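Local structure of uncharacterized protein (Proteus penneri, 3RD4) at residues K50-K58 / L72-V80. The protein is of unknown function, belongs to the DUF2500 family, and folds as a strongly bent antiparallel beta sheet that continues into a second subunit. Residues are numbered along the deposited sequence; the frame is centred on the assembly and turned at random.
Sequences KDLVLNIDK and LFMQGSRFV
L54 reaches across to the hairpin 72-80 and sets its CD1 among three of its side chains. L54 CD1 lies 3.8 Å from M74 SD and equally close to F79 CB. L72 CD1 is a little farther from L54 CD1, at 4.3 Å. L54 and F79 run at about a right angle to one another, and the leucine methyl comes to the edge of the phenyl ring, near its plane. M74 instead slants across both leucines of strand 50-56. Its chain is extended through chi2, which puts M74 SD 4.0 Å from L52 CG; the bend at chi3 (67°) then carries M74 CE to 4.1 Å from L54 CD2.

I56 CG2 lies over one face of the F79 ring, a probable CH-pi contact whose exact geometry is doubtful because the modelled spacing is too short. F79 CG is anti to the backbone N, which directs the ring toward strand 50-56. At the ring edge, D57 OD2 sits 4.0 Å from F79 CE2, with the carboxylate and ring planes 35° apart. The other oxygen, OD1, is hydrogen-bonded to S60, and D57 occupies the N-cap position of the short helix 58-61, whose Y61 also packs on I56.

No hydrogen bond joins the two segments: the hairpin, closed by a type II' turn from Q75 to R78, is bonded within itself and, through L72, to Y7 of strand 4-20, while strand 50-56 pairs with strand 34-44 and, at K50-V53, with a parallel strand of the second subunit. Strands 50-56 and 78-80 cross at -68°. Such apolar packing between one edge strand, 50-56, and the hairpin of strands 69-75 and 78-84 at the other edge is consistent with a five-stranded antiparallel sheet curled so that its two edges share a buried apolar interior.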
ATOM      1  N   LYS B  50      15.435 -10.405   2.652  1.00 57.93           N
ATOM      2  CA  LYS B  50      13.988 -10.505   2.555  1.00 54.99           C
ATOM      3  C   LYS B  50      13.285 -10.146   3.867  1.00 52.77           C
ATOM      4  O   LYS B  50      13.756 -10.482   4.956  1.00 52.71           O
ATOM      5  CB  LYS B  50      13.621 -11.932   2.122  1.00 54.66           C
ATOM      6  CG  LYS B  50      12.151 -12.148   1.891  1.00 56.03           C
ATOM      7  CD  LYS B  50      11.890 -12.879   0.581  1.00 57.81           C
ATOM      8  CE  LYS B  50      12.308 -14.340   0.638  1.00 58.97           C
ATOM      9  NZ  LYS B  50      11.735 -15.083  -0.521  1.00 59.39           N
ATOM     10  N   ASP B  51      12.164  -9.443   3.754  1.00 50.47           N
ATOM     11  CA  ASP B  51      11.366  -9.056   4.912  1.00 47.70           C
ATOM     12  C   ASP B  51       9.942  -9.568   4.721  1.00 45.22           C
ATOM     13  O   ASP B  51       9.364  -9.452   3.638  1.00 44.92           O
ATOM     14  CB  ASP B  51      11.353  -7.533   5.071  1.00 49.27           C
ATOM     15  CG  ASP B  51      12.562  -7.009   5.835  1.00 51.08           C
ATOM     16  OD1 ASP B  51      13.639  -7.647   5.767  1.00 52.45           O
ATOM     17  OD2 ASP B  51      12.436  -5.946   6.487  1.00 49.95           O
ATOM     18  N   LEU B  52       9.390 -10.161   5.769  1.00 41.93           N
ATOM     19  CA  LEU B  52       8.027 -10.668   5.729  1.00 37.91           C
ATOM     20  C   LEU B  52       7.194  -9.735   6.586  1.00 36.51           C
ATOM     21  O   LEU B  52       7.516  -9.490   7.750  1.00 36.78           O
ATOM     22  CB  LEU B  52       7.948 -12.097   6.297  1.00 36.19           C
ATOM     23  CG  LEU B  52       8.335 -13.283   5.407  1.00 34.01           C
ATOM     24  CD1 LEU B  52       7.641 -13.102   4.080  1.00 32.97           C
ATOM     25  CD2 LEU B  52       9.828 -13.373   5.190  1.00 30.87           C
ATOM     26  N   VAL B  53       6.136  -9.180   6.017  1.00 34.60           N
ATOM     27  CA  VAL B  53       5.292  -8.300   6.807  1.00 33.11           C
ATOM     28  C   VAL B  53       3.909  -8.941   6.891  1.00 32.27           C
ATOM     29  O   VAL B  53       2.971  -8.556   6.189  1.00 32.62           O
ATOM     30  CB  VAL B  53       5.215  -6.889   6.189  1.00 30.87           C
ATOM     31  CG1 VAL B  53       4.944  -5.871   7.295  1.00 30.51           C
ATOM     32  CG2 VAL B  53       6.521  -6.561   5.481  1.00 27.95           C
ATOM     33  N   LEU B  54       3.805  -9.925   7.774  1.00 29.48           N
ATOM     34  CA  LEU B  54       2.579 -10.680   7.959  1.00 28.11           C
ATOM     35  C   LEU B  54       1.607 -10.117   8.996  1.00 28.52           C
ATOM     36  O   LEU B  54       2.005  -9.432   9.950  1.00 26.80           O
ATOM     37  CB  LEU B  54       2.925 -12.119   8.357  1.00 24.75           C
ATOM     38  CG  LEU B  54       4.285 -12.643   7.889  1.00 21.48           C
ATOM     39  CD1 LEU B  54       4.571 -13.989   8.508  1.00 19.17           C
ATOM     40  CD2 LEU B  54       4.297 -12.729   6.378  1.00 19.32           C
ATOM     41  N   ASN B  55       0.325 -10.419   8.792  1.00 28.53           N
ATOM     42  CA  ASN B  55      -0.725 -10.019   9.721  1.00 28.68           C
ATOM     43  C   ASN B  55      -0.983 -11.317  10.449  1.00 28.16           C
ATOM     44  O   ASN B  55      -1.213 -12.341   9.820  1.00 28.48           O
ATOM     45  CB  ASN B  55      -1.978  -9.574   8.980  1.00 30.18           C
ATOM     46  CG  ASN B  55      -1.707  -8.425   8.045  1.00 32.67           C
ATOM     47  OD1 ASN B  55      -1.133  -7.402   8.445  1.00 32.75           O
ATOM     48  ND2 ASN B  55      -2.118  -8.578   6.787  1.00 33.79           N
ATOM     49  N   ILE B  56      -0.910 -11.286  11.770  1.00 27.42           N
ATOM     50  CA  ILE B  56      -1.087 -12.492  12.550  1.00 27.93           C
ATOM     51  C   ILE B  56      -2.188 -12.287  13.571  1.00 30.40           C
ATOM     52  O   ILE B  56      -2.604 -11.156  13.810  1.00 32.55           O
ATOM     53  CB  ILE B  56       0.235 -12.855  13.277  1.00 26.75           C
ATOM     54  CG1 ILE B  56       0.610 -11.759  14.271  1.00 26.68           C
ATOM     55  CG2 ILE B  56       1.377 -12.928  12.293  1.00 24.25           C
ATOM     56  CD1 ILE B  56       1.868 -12.067  15.049  1.00 31.02           C
ATOM     57  N   ASP B  57      -2.655 -13.375  14.176  1.00 31.84           N
ATOM     58  CA  ASP B  57      -3.710 -13.309  15.190  1.00 33.94           C
ATOM     59  C   ASP B  57      -3.324 -12.446  16.399  1.00 34.53           C
ATOM     60  O   ASP B  57      -2.137 -12.248  16.688  1.00 33.63           O
ATOM     61  CB  ASP B  57      -4.036 -14.712  15.653  1.00 34.98           C
ATOM     62  CG  ASP B  57      -2.798 -15.467  16.045  1.00 36.88           C
ATOM     63  OD1 ASP B  57      -2.575 -15.637  17.275  1.00 36.75           O
ATOM     64  OD2 ASP B  57      -2.047 -15.858  15.110  1.00 36.92           O
ATOM     65  N   LYS B  58      -4.335 -11.952  17.114  1.00 35.10           N
ATOM     66  CA  LYS B  58      -4.082 -11.085  18.256  1.00 35.32           C
ATOM     67  C   LYS B  58      -3.227 -11.730  19.316  1.00 34.48           C
ATOM     68  O   LYS B  58      -2.239 -11.153  19.765  1.00 33.95           O
ATOM     69  CB  LYS B  58      -5.387 -10.604  18.894  1.00 36.98           C
ATOM     70  CG  LYS B  58      -5.140  -9.496  19.926  1.00 41.63           C
ATOM     71  CD  LYS B  58      -6.418  -8.783  20.402  1.00 44.29           C
ATOM     72  CE  LYS B  58      -7.225  -9.633  21.362  1.00 45.69           C
ATOM     73  NZ  LYS B  58      -6.424  -9.997  22.570  1.00 48.91           N
ATOM     74  N   LEU B  72      10.476 -19.172  12.023  1.00 39.07           N
ATOM     75  CA  LEU B  72       9.179 -18.683  11.597  1.00 37.75           C
ATOM     76  C   LEU B  72       8.569 -19.764  10.712  1.00 38.26           C
ATOM     77  O   LEU B  72       9.215 -20.233   9.785  1.00 38.21           O
ATOM     78  CB  LEU B  72       9.349 -17.379  10.814  1.00 35.64           C
ATOM     79  CG  LEU B  72       8.200 -16.942   9.909  1.00 33.56           C
ATOM     80  CD1 LEU B  72       6.951 -16.769  10.732  1.00 33.92           C
ATOM     81  CD2 LEU B  72       8.558 -15.653   9.213  1.00 33.36           C
ATOM     82  N   PHE B  73       7.352 -20.199  11.011  1.00 38.68           N
ATOM     83  CA  PHE B  73       6.712 -21.207  10.167  1.00 38.33           C
ATOM     84  C   PHE B  73       5.623 -20.525   9.351  1.00 38.25           C
ATOM     85  O   PHE B  73       4.814 -19.757   9.881  1.00 37.74           O
ATOM     86  CB  PHE B  73       6.086 -22.336  11.003  1.00 38.35           C
ATOM     87  CG  PHE B  73       7.074 -23.118  11.817  1.00 38.26           C
ATOM     88  CD1 PHE B  73       7.432 -22.694  13.092  1.00 38.86           C
ATOM     89  CD2 PHE B  73       7.670 -24.260  11.299  1.00 37.25           C
ATOM     90  CE1 PHE B  73       8.374 -23.399  13.843  1.00 39.42           C
ATOM     91  CE2 PHE B  73       8.611 -24.972  12.039  1.00 38.27           C
ATOM     92  CZ  PHE B  73       8.966 -24.539  13.316  1.00 39.06           C
ATOM     93  N   MET B  74       5.601 -20.794   8.058  1.00 38.71           N
ATOM     94  CA  MET B  74       4.589 -20.193   7.209  1.00 39.88           C
ATOM     95  C   MET B  74       4.024 -21.216   6.258  1.00 41.37           C
ATOM     96  O   MET B  74       4.755 -22.045   5.716  1.00 41.32           O
ATOM     97  CB  MET B  74       5.177 -19.047   6.391  1.00 40.12           C
ATOM     98  CG  MET B  74       5.196 -17.692   7.074  1.00 40.05           C
ATOM     99  SD  MET B  74       6.019 -16.486   6.017  1.00 39.97           S
ATOM    100  CE  MET B  74       4.844 -16.395   4.696  1.00 37.41           C
ATOM    101  N   GLN B  75       2.715 -21.156   6.067  1.00 43.56           N
ATOM    102  CA  GLN B  75       2.041 -22.050   5.143  1.00 45.62           C
ATOM    103  C   GLN B  75       1.819 -21.136   3.955  1.00 46.44           C
ATOM    104  O   GLN B  75       0.917 -20.284   3.964  1.00 45.78           O
ATOM    105  CB  GLN B  75       0.706 -22.503   5.712  1.00 47.28           C
ATOM    106  CG  GLN B  75       0.251 -23.848   5.224  1.00 51.19           C
ATOM    107  CD  GLN B  75      -1.229 -24.031   5.429  1.00 55.35           C
ATOM    108  OE1 GLN B  75      -2.035 -23.445   4.703  1.00 57.24           O
ATOM    109  NE2 GLN B  75      -1.604 -24.826   6.431  1.00 55.65           N
ATOM    110  N   GLY B  76       2.659 -21.295   2.939  1.00 47.13           N
ATOM    111  CA  GLY B  76       2.549 -20.438   1.783  1.00 47.83           C
ATOM    112  C   GLY B  76       2.925 -19.029   2.207  1.00 49.24           C
ATOM    113  O   GLY B  76       4.098 -18.752   2.510  1.00 48.84           O
ATOM    114  N   SER B  77       1.930 -18.141   2.254  1.00 48.88           N
ATOM    115  CA  SER B  77       2.161 -16.743   2.627  1.00 49.29           C
ATOM    116  C   SER B  77       1.498 -16.387   3.953  1.00 49.06           C
ATOM    117  O   SER B  77       1.618 -15.256   4.443  1.00 48.45           O
ATOM    118  CB  SER B  77       1.614 -15.816   1.548  1.00 49.79           C
ATOM    119  OG  SER B  77       0.195 -15.852   1.540  1.00 50.99           O
ATOM    120  N   ARG B  78       0.797 -17.362   4.524  1.00 48.01           N
ATOM    121  CA  ARG B  78       0.096 -17.168   5.782  1.00 45.57           C
ATOM    122  C   ARG B  78       0.975 -17.514   6.981  1.00 42.76           C
ATOM    123  O   ARG B  78       1.672 -18.529   6.992  1.00 42.64           O
ATOM    124  CB  ARG B  78      -1.175 -18.024   5.791  1.00 47.63           C
ATOM    125  CG  ARG B  78      -2.150 -17.680   6.914  1.00 54.02           C
ATOM    126  CD  ARG B  78      -3.386 -18.592   6.914  1.00 58.71           C
ATOM    127  NE  ARG B  78      -3.064 -19.996   7.193  1.00 62.55           N
ATOM    128  CZ  ARG B  78      -2.680 -20.465   8.382  1.00 63.72           C
ATOM    129  NH1 ARG B  78      -2.570 -19.647   9.420  1.00 63.83           N
ATOM    130  NH2 ARG B  78      -2.399 -21.758   8.532  1.00 64.26           N
ATOM    131  N   PHE B  79       0.949 -16.653   7.989  1.00 39.30           N
ATOM    132  CA  PHE B  79       1.722 -16.876   9.202  1.00 37.53           C
ATOM    133  C   PHE B  79       1.165 -18.097   9.909  1.00 37.50           C
ATOM    134  O   PHE B  79      -0.046 -18.261   9.970  1.00 38.79           O
ATOM    135  CB  PHE B  79       1.598 -15.668  10.132  1.00 34.52           C
ATOM    136  CG  PHE B  79       2.150 -15.894  11.520  1.00 33.22           C
ATOM    137  CD1 PHE B  79       3.519 -15.827  11.763  1.00 31.56           C
ATOM    138  CD2 PHE B  79       1.290 -16.133  12.596  1.00 33.17           C
ATOM    139  CE1 PHE B  79       4.025 -15.985  13.061  1.00 31.60           C
ATOM    140  CE2 PHE B  79       1.785 -16.293  13.900  1.00 31.43           C
ATOM    141  CZ  PHE B  79       3.155 -16.217  14.130  1.00 30.06           C
ATOM    142  N   VAL B  80       2.032 -18.949  10.450  1.00 37.84           N
ATOM    143  CA  VAL B  80       1.564 -20.140  11.166  1.00 38.53           C
ATOM    144  C   VAL B  80       1.983 -20.074  12.625  1.00 37.67           C
ATOM    145  O   VAL B  80       1.189 -20.343  13.538  1.00 37.22           O
ATOM    146  CB  VAL B  80       2.141 -21.444  10.571  1.00 39.03           C
ATOM    147  CG1 VAL B  80       1.530 -22.643  11.281  1.00 37.60           C
ATOM    148  CG2 VAL B  80       1.863 -21.510   9.079  1.00 40.36           C
TER